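Local coordinates for 1,4-dihydroxy-2-naphthoyl-CoA hydrolase (Synechocystis sp., PDB 4K00), which catalyses the hydrolysis of 1,4-dihydroxy-2-naphthoyl-CoA to 1,4-dihydroxy-2-naphthoate and CoA, a step in the biosynthesis of phylloquinone (vitamin K1), at residues A[59-64]-A[112-117]; A[84-89]-A[125-130]; A[94-99]-A[108-113]. All coordinates share one frame; numbering follows the deposited sequence.

All three contacts reach the same antiparallel hotdog sheet. Contacts 1 and 3 share strand 106-118, which pairs with strand 57-68 in contact 1 and with strand 91-100 in contact 3, and Thr-112 touches both partners. Contact 3 is the most buried, a regular hairpin ladder with a hydroxyl pair on one face and an amide-carboxylate bond on the other. Contact 1, partly buried, has a bulged ladder and mostly apolar and histidine packing. Contact 2 lies at the end of the sheet, where a turn meets the lead-in to the C-terminal helix through one backbone bond and a glutamine-leucine side-chain contact. Cys-116 O receives a probable hydrogen bond from Ala-125 N, joining contacts 1 and 2.

Contact 1 (A[59-64]-A[112-117]); sequences LPLVHA and THHVCI
A classic beta bulge interrupts the antiparallel pairing of strands 57-68 and 106-118 in this hotdog sheet: Val-62 and His-63 both face His-113. Val-62 N donates to His-113 O, and His-113 N returns a bond of 2.9 Å to His-63 O, while farther along Val-115 N gives Pro-60 O a bond of 3.0 Å. On one face the imidazoles of His-63 and His-113 lie side by side, pointing the same way. Their planes are inclined at 48°, and CD2 of His-63 sits over the centre of the His-113 ring, 3.8 Å from its NE2. His-63 CG is anti to the backbone N (chi1 168°), beside the carbonyl carbon; ND1 of its ring is hydrogen-bonded to Asp-67 of the second subunit. Val-62 and Val-115 cross at about a right angle, and their CG1 and CG2, respectively, are only 3.4 Å apart, tighter than usual van der Waals contact. Pro-60 continues this apolar line, its CG 3.9 Å from Ile-117 CD1.

The other face carries Leu-61, Ala-64, Thr-112 and His-114. Leu-61 CD1 reaches across Thr-112, touching CB and CG2, and is 4.0 Å from His-114 CE1. Both imidazole nitrogens of His-114 have partners: NE2 shares a hydrogen bond of 2.8 Å with Thr-112 OG1, and ND1 is hydrogen-bonded to a water that donates to Leu-59 O, which would fix the ring's rotation. Phe-92 of strand 91-100 stacks on this ring, and Tyr-37 of helix 26-43 meets it obliquely. From the bulge onward, His-63 and Ala-64 pair with a strand of the second subunit, carrying the sheet across the interface.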
ATOM      1  N   LEU A  59       0.975 -14.642  15.510  1.00 20.48           N
ATOM      2  CA  LEU A  59       2.405 -14.365  15.406  1.00 23.51           C
ATOM      3  C   LEU A  59       2.644 -12.923  15.015  1.00 22.23           C
ATOM      4  O   LEU A  59       3.160 -12.646  13.935  1.00 24.04           O
ATOM      5  CB  LEU A  59       3.069 -15.245  14.361  1.00 25.55           C
ATOM      6  CG  LEU A  59       3.287 -16.706  14.718  1.00 33.82           C
ATOM      7  CD1 LEU A  59       3.546 -17.510  13.450  1.00 35.72           C
ATOM      8  CD2 LEU A  59       4.448 -16.836  15.687  1.00 34.28           C
ATOM      9  N   PRO A  60       2.263 -12.001  15.894  1.00 21.77           N
ATOM     10  CA  PRO A  60       2.455 -10.588  15.616  1.00 23.06           C
ATOM     11  C   PRO A  60       3.928 -10.211  15.560  1.00 23.76           C
ATOM     12  O   PRO A  60       4.760 -10.768  16.280  1.00 20.90           O
ATOM     13  CB  PRO A  60       1.801  -9.895  16.800  1.00 23.09           C
ATOM     14  CG  PRO A  60       1.816 -10.904  17.892  1.00 23.86           C
ATOM     15  CD  PRO A  60       1.683 -12.242  17.219  1.00 21.68           C
ATOM     16  N   LEU A  61       4.217  -9.258  14.693  1.00 24.97           N
ATOM     17  CA  LEU A  61       5.479  -8.574  14.683  1.00 27.10           C
ATOM     18  C   LEU A  61       5.413  -7.560  15.825  1.00 26.96           C
ATOM     19  O   LEU A  61       4.448  -6.809  15.934  1.00 35.94           O
ATOM     20  CB  LEU A  61       5.662  -7.957  13.288  1.00 26.95           C
ATOM     21  CG  LEU A  61       6.960  -7.242  12.942  1.00 29.77           C
ATOM     22  CD1 LEU A  61       7.210  -7.282  11.448  1.00 24.58           C
ATOM     23  CD2 LEU A  61       6.879  -5.806  13.432  1.00 37.41           C
ATOM     24  N   VAL A  62       6.398  -7.586  16.719  1.00 23.98           N
ATOM     25  CA  VAL A  62       6.394  -6.710  17.893  1.00 24.93           C
ATOM     26  C   VAL A  62       7.437  -5.585  17.838  1.00 20.15           C
ATOM     27  O   VAL A  62       7.405  -4.652  18.646  1.00 21.68           O
ATOM     28  CB  VAL A  62       6.577  -7.491  19.210  1.00 28.03           C
ATOM     29  CG1 VAL A  62       5.426  -8.468  19.408  1.00 33.98           C
ATOM     30  CG2 VAL A  62       7.926  -8.199  19.244  1.00 26.59           C
ATOM     31  N   HIS A  63       8.357  -5.682  16.893  1.00 18.36           N
ATOM     32  CA  HIS A  63       9.370  -4.656  16.701  1.00 18.20           C
ATOM     33  C   HIS A  63       9.837  -4.697  15.250  1.00 17.62           C
ATOM     34  O   HIS A  63       9.976  -5.762  14.647  1.00 18.29           O
ATOM     35  CB  HIS A  63      10.560  -4.882  17.656  1.00 21.43           C
ATOM     36  CG  HIS A  63      11.765  -4.044  17.343  1.00 20.48           C
ATOM     37  ND1 HIS A  63      11.894  -2.737  17.764  1.00 19.92           N
ATOM     38  CD2 HIS A  63      12.900  -4.333  16.660  1.00 20.17           C
ATOM     39  CE1 HIS A  63      13.048  -2.248  17.335  1.00 20.87           C
ATOM     40  NE2 HIS A  63      13.683  -3.201  16.673  1.00 22.24           N
ATOM     41  N   ALA A  64      10.083  -3.517  14.701  1.00 16.77           N
ATOM     42  CA  ALA A  64      10.731  -3.389  13.409  1.00 16.61           C
ATOM     43  C   ALA A  64      11.690  -2.221  13.450  1.00 15.97           C
ATOM     44  O   ALA A  64      11.438  -1.214  14.137  1.00 18.05           O
ATOM     45  CB  ALA A  64       9.700  -3.187  12.307  1.00 16.43           C
ATOM     46  N   THR A 112      13.238  -7.384  12.119  1.00 19.60           N
ATOM     47  CA  THR A 112      11.885  -7.540  12.653  1.00 18.02           C
ATOM     48  C   THR A 112      11.882  -8.626  13.733  1.00 18.51           C
ATOM     49  O   THR A 112      12.583  -9.617  13.611  1.00 22.52           O
ATOM     50  CB  THR A 112      10.863  -7.884  11.546  1.00 21.73           C
ATOM     51  OG1 THR A 112      11.235  -9.095  10.875  1.00 18.68           O
ATOM     52  CG2 THR A 112      10.758  -6.760  10.514  1.00 21.00           C
ATOM     53  N   HIS A 113      11.126  -8.407  14.805  1.00 18.06           N
ATOM     54  CA  HIS A 113      10.964  -9.385  15.875  1.00 18.82           C
ATOM     55  C   HIS A 113       9.505  -9.813  15.914  1.00 19.08           C
ATOM     56  O   HIS A 113       8.586  -8.983  15.746  1.00 20.63           O
ATOM     57  CB  HIS A 113      11.302  -8.799  17.250  1.00 20.66           C
ATOM     58  CG  HIS A 113      12.698  -8.276  17.387  1.00 23.77           C
ATOM     59  ND1 HIS A 113      13.623  -8.301  16.363  1.00 28.24           N
ATOM     60  CD2 HIS A 113      13.325  -7.704  18.442  1.00 23.31           C
ATOM     61  CE1 HIS A 113      14.757  -7.764  16.782  1.00 24.85           C
ATOM     62  NE2 HIS A 113      14.604  -7.401  18.040  1.00 27.74           N
ATOM     63  N   HIS A 114       9.304 -11.093  16.173  1.00 17.15           N
ATOM     64  CA  HIS A 114       8.004 -11.733  16.068  1.00 18.29           C
ATOM     65  C   HIS A 114       7.814 -12.606  17.293  1.00 20.00           C
ATOM     66  O   HIS A 114       8.749 -13.294  17.742  1.00 18.76           O
ATOM     67  CB  HIS A 114       7.945 -12.633  14.829  1.00 19.38           C
ATOM     68  CG  HIS A 114       8.424 -11.979  13.570  1.00 18.29           C
ATOM     69  ND1 HIS A 114       7.588 -11.714  12.509  1.00 21.21           N
ATOM     70  CD2 HIS A 114       9.656 -11.560  13.194  1.00 19.07           C
ATOM     71  CE1 HIS A 114       8.284 -11.157  11.533  1.00 22.22           C
ATOM     72  NE2 HIS A 114       9.540 -11.040  11.929  1.00 17.69           N
ATOM     73  N   VAL A 115       6.604 -12.607  17.837  1.00 20.85           N
ATOM     74  CA  VAL A 115       6.334 -13.421  18.991  1.00 22.45           C
ATOM     75  C   VAL A 115       5.085 -14.249  18.771  1.00 24.32           C
ATOM     76  O   VAL A 115       4.175 -13.857  18.037  1.00 22.69           O
ATOM     77  CB  VAL A 115       6.168 -12.585  20.265  1.00 29.30           C
ATOM     78  CG1 VAL A 115       7.391 -11.708  20.498  1.00 27.90           C
ATOM     79  CG2 VAL A 115       4.900 -11.754  20.190  1.00 34.68           C
ATOM     80  N   CYS A 116       5.062 -15.410  19.405  1.00 21.07           N
ATOM     81  CA  CYS A 116       3.892 -16.252  19.373  1.00 21.73           C
ATOM     82  C   CYS A 116       3.066 -15.997  20.618  1.00 22.94           C
ATOM     83  O   CYS A 116       3.588 -16.062  21.729  1.00 22.75           O
ATOM     84  CB  CYS A 116       4.310 -17.710  19.302  1.00 20.81           C
ATOM     85  SG  CYS A 116       2.933 -18.863  19.227  1.00 23.48           S
ATOM     86  N   ILE A 117       1.782 -15.698  20.425  1.00 22.23           N
ATOM     87  CA  ILE A 117       0.861 -15.532  21.544  1.00 24.93           C
ATOM     88  C   ILE A 117      -0.372 -16.419  21.393  1.00 26.15           C
ATOM     89  O   ILE A 117      -0.886 -16.617  20.288  1.00 24.94           O
ATOM     90  CB  ILE A 117       0.413 -14.068  21.716  1.00 27.95           C
ATOM     91  CG1 ILE A 117      -0.205 -13.536  20.423  1.00 28.37           C
ATOM     92  CG2 ILE A 117       1.589 -13.198  22.125  1.00 29.73           C
ATOM     93  CD1 ILE A 117      -0.795 -12.145  20.540  1.00 28.56           C
TER
HETATM   94  O   HOH W   1       4.898 -12.847  11.892  1.00 21.97           O

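Contact 2 (A[84-89]-A[125-130]); sequences ITQASA and APLPQP
Gln-86, the last residue of strand 77-86, reaches tip to tip toward Leu-127. Its CG is anti to the backbone N (chi1 -176°) and the chain stays extended beyond it, bringing the amide end to the leucine, where NE2 lies 3.9 Å from Leu-127 CD1. The same methyl is about as close to CG and CD of Gln-86, packing against the end of the side chain. The polar end is engaged as well: NE2 donates to Ser-88 O at 2.8 Å, with the oxygen close to the plane of the amide but the donor 37° above the carbonyl plane of the serine. That bond ties the glutamine back over the turn it precedes; a second, weak bond from NE2 goes to Gln-132 OE1 of helix 129-136. At Ser-88 the hydroxyl OG is hydrogen-bonded to His-90 N, a further tie within the turn. Ala-89 then supplies the single hydrogen bond across the contact, its O accepting from Leu-127 N at 2.9 Å with an N-H...O angle of 166°. The same oxygen is approached by Pro-126 CA at 3.3 Å in a CA-H...O contact, and Leu-127 CG packs 3.5 Å from it. Leu-127 is buried, its side chain also packing on Phe-92 and Cys-116. Pro-128 occupies the N-cap position, right before helix 129-136. In the hotdog domain, the contact ties the turn between strands 77-86 and 91-100 to the proline-rich segment leading into the C-terminal helix.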
ATOM      1  N   ILE A  84      17.420 -15.679  10.177  1.00 22.35           N
ATOM      2  CA  ILE A  84      16.452 -15.831  11.273  1.00 22.67           C
ATOM      3  C   ILE A  84      17.069 -16.553  12.460  1.00 22.52           C
ATOM      4  O   ILE A  84      17.759 -17.568  12.303  1.00 22.62           O
ATOM      5  CB  ILE A  84      15.186 -16.625  10.862  1.00 25.32           C
ATOM      6  CG1 ILE A  84      14.712 -16.235   9.472  1.00 32.95           C
ATOM      7  CG2 ILE A  84      14.072 -16.416  11.881  1.00 22.37           C
ATOM      8  CD1 ILE A  84      15.249 -17.143   8.382  1.00 36.61           C
ATOM      9  N   THR A  85      16.791 -16.027  13.650  1.00 23.56           N
ATOM     10  CA  THR A  85      17.404 -16.462  14.903  1.00 26.14           C
ATOM     11  C   THR A  85      16.264 -16.617  15.919  1.00 25.11           C
ATOM     12  O   THR A  85      15.319 -15.826  15.913  1.00 25.15           O
ATOM     13  CB  THR A  85      18.363 -15.358  15.421  1.00 32.30           C
ATOM     14  OG1 THR A  85      19.510 -15.286  14.567  1.00 40.08           O
ATOM     15  CG2 THR A  85      18.822 -15.638  16.854  1.00 40.34           C
ATOM     16  N   GLN A  86      16.334 -17.624  16.777  1.00 24.88           N
ATOM     17  CA  GLN A  86      15.384 -17.733  17.876  1.00 24.32           C
ATOM     18  C   GLN A  86      15.940 -17.032  19.104  1.00 24.03           C
ATOM     19  O   GLN A  86      16.985 -17.407  19.607  1.00 24.80           O
ATOM     20  CB  GLN A  86      15.097 -19.195  18.218  1.00 26.70           C
ATOM     21  CG  GLN A  86      14.037 -19.336  19.291  1.00 26.15           C
ATOM     22  CD  GLN A  86      13.537 -20.753  19.466  1.00 28.65           C
ATOM     23  OE1 GLN A  86      13.916 -21.665  18.728  1.00 33.04           O
ATOM     24  NE2 GLN A  86      12.666 -20.943  20.445  1.00 29.77           N
ATOM     25  N   ALA A  87      15.224 -16.032  19.599  1.00 21.31           N
ATOM     26  CA  ALA A  87      15.708 -15.245  20.734  1.00 21.80           C
ATOM     27  C   ALA A  87      15.192 -15.772  22.092  1.00 23.20           C
ATOM     28  O   ALA A  87      15.815 -15.556  23.132  1.00 25.04           O
ATOM     29  CB  ALA A  87      15.313 -13.789  20.540  1.00 21.28           C
ATOM     30  N   SER A  88      14.065 -16.478  22.076  1.00 21.97           N
ATOM     31  CA  SER A  88      13.466 -17.005  23.300  1.00 24.56           C
ATOM     32  C   SER A  88      12.511 -18.120  22.927  1.00 23.50           C
ATOM     33  O   SER A  88      12.388 -18.451  21.757  1.00 23.71           O
ATOM     34  CB  SER A  88      12.721 -15.907  24.066  1.00 26.67           C
ATOM     35  OG  SER A  88      11.482 -15.603  23.443  1.00 24.36           O
ATOM     36  N   ALA A  89      11.846 -18.708  23.913  1.00 24.57           N
ATOM     37  CA  ALA A  89      10.875 -19.763  23.642  1.00 25.46           C
ATOM     38  C   ALA A  89       9.792 -19.227  22.711  1.00 24.03           C
ATOM     39  O   ALA A  89       9.197 -19.978  21.945  1.00 24.91           O
ATOM     40  CB  ALA A  89      10.252 -20.276  24.941  1.00 27.33           C
ATOM     41  N   ALA A 125       3.427 -17.607  24.076  1.00 29.24           N
ATOM     42  CA  ALA A 125       3.435 -19.059  23.963  1.00 27.97           C
ATOM     43  C   ALA A 125       4.670 -19.510  23.191  1.00 27.74           C
ATOM     44  O   ALA A 125       5.242 -18.732  22.422  1.00 25.02           O
ATOM     45  CB  ALA A 125       2.185 -19.527  23.248  1.00 28.71           C
ATOM     46  N   PRO A 126       5.084 -20.775  23.386  1.00 29.20           N
ATOM     47  CA  PRO A 126       6.227 -21.305  22.637  1.00 27.25           C
ATOM     48  C   PRO A 126       5.947 -21.284  21.148  1.00 25.87           C
ATOM     49  O   PRO A 126       4.821 -21.547  20.731  1.00 23.61           O
ATOM     50  CB  PRO A 126       6.359 -22.749  23.156  1.00 30.16           C
ATOM     51  CG  PRO A 126       5.650 -22.757  24.461  1.00 31.97           C
ATOM     52  CD  PRO A 126       4.537 -21.759  24.324  1.00 30.39           C
ATOM     53  N   LEU A 127       6.959 -20.948  20.357  1.00 24.18           N
ATOM     54  CA  LEU A 127       6.855 -21.025  18.910  1.00 24.87           C
ATOM     55  C   LEU A 127       6.326 -22.395  18.506  1.00 25.28           C
ATOM     56  O   LEU A 127       6.640 -23.397  19.141  1.00 26.54           O
ATOM     57  CB  LEU A 127       8.225 -20.775  18.275  1.00 24.40           C
ATOM     58  CG  LEU A 127       8.865 -19.404  18.522  1.00 26.09           C
ATOM     59  CD1 LEU A 127      10.245 -19.361  17.884  1.00 23.74           C
ATOM     60  CD2 LEU A 127       8.001 -18.280  17.957  1.00 29.00           C
ATOM     61  N   PRO A 128       5.509 -22.449  17.451  1.00 26.81           N
ATOM     62  CA  PRO A 128       5.160 -23.752  16.878  1.00 29.96           C
ATOM     63  C   PRO A 128       6.420 -24.555  16.539  1.00 28.88           C
ATOM     64  O   PRO A 128       7.390 -23.987  16.040  1.00 27.87           O
ATOM     65  CB  PRO A 128       4.396 -23.376  15.608  1.00 29.40           C
ATOM     66  CG  PRO A 128       3.846 -22.014  15.880  1.00 27.19           C
ATOM     67  CD  PRO A 128       4.851 -21.330  16.758  1.00 28.48           C
ATOM     68  N   GLN A 129       6.425 -25.850  16.822  1.00 31.62           N
ATOM     69  CA  GLN A 129       7.654 -26.633  16.680  1.00 34.04           C
ATOM     70  C   GLN A 129       8.163 -26.605  15.220  1.00 32.48           C
ATOM     71  O   GLN A 129       9.365 -26.476  14.981  1.00 29.33           O
ATOM     72  CB  GLN A 129       7.467 -28.067  17.207  1.00 38.71           C
ATOM     73  CG  GLN A 129       7.782 -28.228  18.699  1.00 38.17           C
ATOM     74  CD  GLN A 129       7.383 -29.584  19.260  1.00 46.49           C
ATOM     75  OE1 GLN A 129       8.223 -30.354  19.733  1.00 48.84           O
ATOM     76  NE2 GLN A 129       6.089 -29.874  19.227  1.00 44.57           N
ATOM     77  N   PRO A 130       7.251 -26.709  14.239  1.00 33.94           N
ATOM     78  CA  PRO A 130       7.711 -26.674  12.853  1.00 32.86           C
ATOM     79  C   PRO A 130       8.454 -25.379  12.528  1.00 30.81           C
ATOM     80  O   PRO A 130       9.366 -25.369  11.695  1.00 26.68           O
ATOM     81  CB  PRO A 130       6.415 -26.781  12.049  1.00 32.29           C
ATOM     82  CG  PRO A 130       5.493 -27.522  12.947  1.00 40.29           C
ATOM     83  CD  PRO A 130       5.821 -27.051  14.333  1.00 38.63           C
TER

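Contact 3 (A[94-99]-A[108-113])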
ATOM      1  N   CYS A  94      14.331 -11.635  12.771  1.00 17.99           N
ATOM      2  CA  CYS A  94      14.797 -11.615  11.391  1.00 17.46           C
ATOM      3  C   CYS A  94      15.726 -10.422  11.154  1.00 20.04           C
ATOM      4  O   CYS A  94      15.415  -9.296  11.546  1.00 20.51           O
ATOM      5  CB  CYS A  94      13.604 -11.504  10.449  1.00 18.19           C
ATOM      6  SG  CYS A  94      12.460 -12.902  10.497  1.00 20.39           S
ATOM      7  N   ASP A  95      16.863 -10.689  10.516  1.00 21.40           N
ATOM      8  CA  ASP A  95      17.854  -9.665  10.147  1.00 21.58           C
ATOM      9  C   ASP A  95      17.972  -9.618   8.650  1.00 20.51           C
ATOM     10  O   ASP A  95      18.129 -10.657   8.011  1.00 19.26           O
ATOM     11  CB  ASP A  95      19.230 -10.034  10.689  1.00 25.31           C
ATOM     12  CG  ASP A  95      19.483  -9.477  12.051  1.00 34.97           C
ATOM     13  OD1 ASP A  95      19.787  -8.267  12.143  1.00 44.98           O
ATOM     14  OD2 ASP A  95      19.399 -10.255  13.019  1.00 35.34           O
ATOM     15  N   TYR A  96      17.887  -8.416   8.086  1.00 18.84           N
ATOM     16  CA  TYR A  96      17.802  -8.265   6.634  1.00 17.48           C
ATOM     17  C   TYR A  96      18.893  -7.333   6.158  1.00 18.15           C
ATOM     18  O   TYR A  96      19.181  -6.327   6.802  1.00 20.40           O
ATOM     19  CB  TYR A  96      16.458  -7.669   6.211  1.00 16.02           C
ATOM     20  CG  TYR A  96      15.212  -8.292   6.803  1.00 16.14           C
ATOM     21  CD1 TYR A  96      14.727  -7.902   8.047  1.00 17.03           C
ATOM     22  CD2 TYR A  96      14.488  -9.235   6.088  1.00 16.99           C
ATOM     23  CE1 TYR A  96      13.569  -8.458   8.572  1.00 16.38           C
ATOM     24  CE2 TYR A  96      13.323  -9.786   6.596  1.00 16.48           C
ATOM     25  CZ  TYR A  96      12.863  -9.391   7.836  1.00 16.42           C
ATOM     26  OH  TYR A  96      11.709  -9.942   8.343  1.00 18.66           O
ATOM     27  N   GLU A  97      19.480  -7.655   5.013  1.00 18.85           N
ATOM     28  CA  GLU A  97      20.216  -6.667   4.227  1.00 22.15           C
ATOM     29  C   GLU A  97      19.620  -6.586   2.841  1.00 21.36           C
ATOM     30  O   GLU A  97      19.360  -7.621   2.225  1.00 18.89           O
ATOM     31  CB  GLU A  97      21.683  -7.064   4.075  1.00 27.03           C
ATOM     32  CG  GLU A  97      22.458  -7.163   5.369  1.00 31.70           C
ATOM     33  CD  GLU A  97      23.958  -7.142   5.134  1.00 39.10           C
ATOM     34  OE1 GLU A  97      24.419  -7.778   4.166  1.00 38.04           O
ATOM     35  OE2 GLU A  97      24.670  -6.472   5.899  1.00 41.84           O
ATOM     36  N   ILE A  98      19.408  -5.357   2.359  1.00 18.17           N
ATOM     37  CA  ILE A  98      18.873  -5.136   1.016  1.00 18.63           C
ATOM     38  C   ILE A  98      19.951  -4.524   0.136  1.00 18.80           C
ATOM     39  O   ILE A  98      20.548  -3.497   0.481  1.00 18.10           O
ATOM     40  CB  ILE A  98      17.633  -4.214   1.022  1.00 18.78           C
ATOM     41  CG1 ILE A  98      16.591  -4.734   2.007  1.00 19.44           C
ATOM     42  CG2 ILE A  98      17.032  -4.118  -0.378  1.00 19.68           C
ATOM     43  CD1 ILE A  98      15.400  -3.811   2.188  1.00 20.41           C
ATOM     44  N   SER A  99      20.198  -5.163  -0.999  1.00 18.35           N
ATOM     45  CA  SER A  99      21.261  -4.739  -1.885  1.00 20.00           C
ATOM     46  C   SER A  99      20.786  -4.748  -3.333  1.00 21.72           C
ATOM     47  O   SER A  99      19.816  -5.433  -3.671  1.00 19.39           O
ATOM     48  CB  SER A  99      22.474  -5.658  -1.726  1.00 22.80           C
ATOM     49  OG  SER A  99      22.102  -7.005  -1.979  1.00 26.07           O
ATOM     50  N   ALA A 108      20.081  -0.872   2.475  1.00 22.08           N
ATOM     51  CA  ALA A 108      19.398  -0.813   3.768  1.00 22.67           C
ATOM     52  C   ALA A 108      19.703  -2.056   4.592  1.00 22.04           C
ATOM     53  O   ALA A 108      19.971  -3.121   4.047  1.00 22.03           O
ATOM     54  CB  ALA A 108      17.888  -0.672   3.581  1.00 19.05           C
ATOM     55  N   ARG A 109      19.657  -1.905   5.914  1.00 20.24           N
ATOM     56  CA  ARG A 109      19.635  -3.037   6.841  1.00 18.44           C
ATOM     57  C   ARG A 109      18.385  -2.905   7.716  1.00 20.71           C
ATOM     58  O   ARG A 109      17.910  -1.795   7.965  1.00 20.70           O
ATOM     59  CB  ARG A 109      20.884  -3.040   7.734  1.00 20.29           C
ATOM     60  CG  ARG A 109      20.882  -1.932   8.785  1.00 22.55           C
ATOM     61  CD  ARG A 109      22.099  -1.962   9.696  1.00 26.01           C
ATOM     62  NE  ARG A 109      22.068  -0.841  10.631  1.00 28.41           N
ATOM     63  CZ  ARG A 109      22.972  -0.614  11.575  1.00 33.32           C
ATOM     64  NH1 ARG A 109      24.008  -1.424  11.721  1.00 30.62           N
ATOM     65  NH2 ARG A 109      22.837   0.435  12.378  1.00 40.15           N
ATOM     66  N   ALA A 110      17.847  -4.032   8.168  1.00 19.23           N
ATOM     67  CA  ALA A 110      16.617  -4.013   8.959  1.00 20.48           C
ATOM     68  C   ALA A 110      16.552  -5.205   9.911  1.00 20.94           C
ATOM     69  O   ALA A 110      17.297  -6.187   9.764  1.00 17.19           O
ATOM     70  CB  ALA A 110      15.393  -4.005   8.045  1.00 17.82           C
ATOM     71  N   GLN A 111      15.658  -5.093  10.892  1.00 18.52           N
ATOM     72  CA  GLN A 111      15.324  -6.188  11.793  1.00 18.71           C
ATOM     73  C   GLN A 111      13.824  -6.192  12.028  1.00 20.73           C
ATOM     74  O   GLN A 111      13.200  -5.132  12.076  1.00 20.63           O
ATOM     75  CB  GLN A 111      16.030  -6.024  13.126  1.00 23.50           C
ATOM     76  CG  GLN A 111      17.525  -6.248  13.070  1.00 28.74           C
ATOM     77  CD  GLN A 111      18.146  -6.380  14.453  1.00 37.27           C
ATOM     78  OE1 GLN A 111      17.557  -5.969  15.456  1.00 37.82           O
ATOM     79  NE2 GLN A 111      19.352  -6.947  14.508  1.00 32.76           N
ATOM     80  N   THR A 112      13.238  -7.384  12.119  1.00 19.60           N
ATOM     81  CA  THR A 112      11.885  -7.540  12.653  1.00 18.02           C
ATOM     82  C   THR A 112      11.882  -8.626  13.733  1.00 18.51           C
ATOM     83  O   THR A 112      12.583  -9.617  13.611  1.00 22.52           O
ATOM     84  CB  THR A 112      10.863  -7.884  11.546  1.00 21.73           C
ATOM     85  OG1 THR A 112      11.235  -9.095  10.875  1.00 18.68           O
ATOM     86  CG2 THR A 112      10.758  -6.760  10.514  1.00 21.00           C
ATOM     87  N   HIS A 113      11.126  -8.407  14.805  1.00 18.06           N
ATOM     88  CA  HIS A 113      10.964  -9.385  15.875  1.00 18.82           C
ATOM     89  C   HIS A 113       9.505  -9.813  15.914  1.00 19.08           C
ATOM     90  O   HIS A 113       8.586  -8.983  15.746  1.00 20.63           O
ATOM     91  CB  HIS A 113      11.302  -8.799  17.250  1.00 20.66           C
ATOM     92  CG  HIS A 113      12.698  -8.276  17.387  1.00 23.77           C
ATOM     93  ND1 HIS A 113      13.623  -8.301  16.363  1.00 28.24           N
ATOM     94  CD2 HIS A 113      13.325  -7.704  18.442  1.00 23.31           C
ATOM     95  CE1 HIS A 113      14.757  -7.764  16.782  1.00 24.85           C
ATOM     96  NE2 HIS A 113      14.604  -7.401  18.040  1.00 27.74           N
TER
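Tyr-96 OH and Thr-112 OG1 share a hydrogen bond of 2.7 Å, in which either may be the donor. The two side chains cross at about a right angle, and the threonine oxygen lies at the ring edge, 3.3 Å from Tyr-96 CE1. Thr-112 OG1 occupies the position between backbone N and carbonyl carbon (chi1 59°), which turns it to the phenol. Farther along the edge, Ala-110 O lies 3.5 Å from Tyr-96 CD1; Ala-110 CB packs on the same carbon at 4.0 Å. Cys-94, paired directly with Thr-112, brings its CB to 3.4 Å from Thr-112 OG1. On the opposite face Asp-95 and Gln-111 lie side by side: Gln-111 NE2 donates to Asp-95 OD1 at 2.7 Å, on the syn side, though the carboxylate and amide planes stand 77° apart.

Both pairs are set by the antiparallel hairpin of strands 91-100 and 106-118, part of the hotdog sheet. Cys-94 and Thr-112, like Tyr-96 and Ala-110, exchange two backbone bonds, among them Tyr-96 N to Ala-110 O at 2.9 Å. Ile-98 N donates almost straight to Ala-108 O, but the return bond is weak. Helix 26-43 packs against the Tyr-96 face, with Cys-33 and Tyr-37 on the phenol and Phe-29 on Ile-98. From the other face the extended Arg-109 leads away to a salt bridge with Asp-67 of strand 57-68.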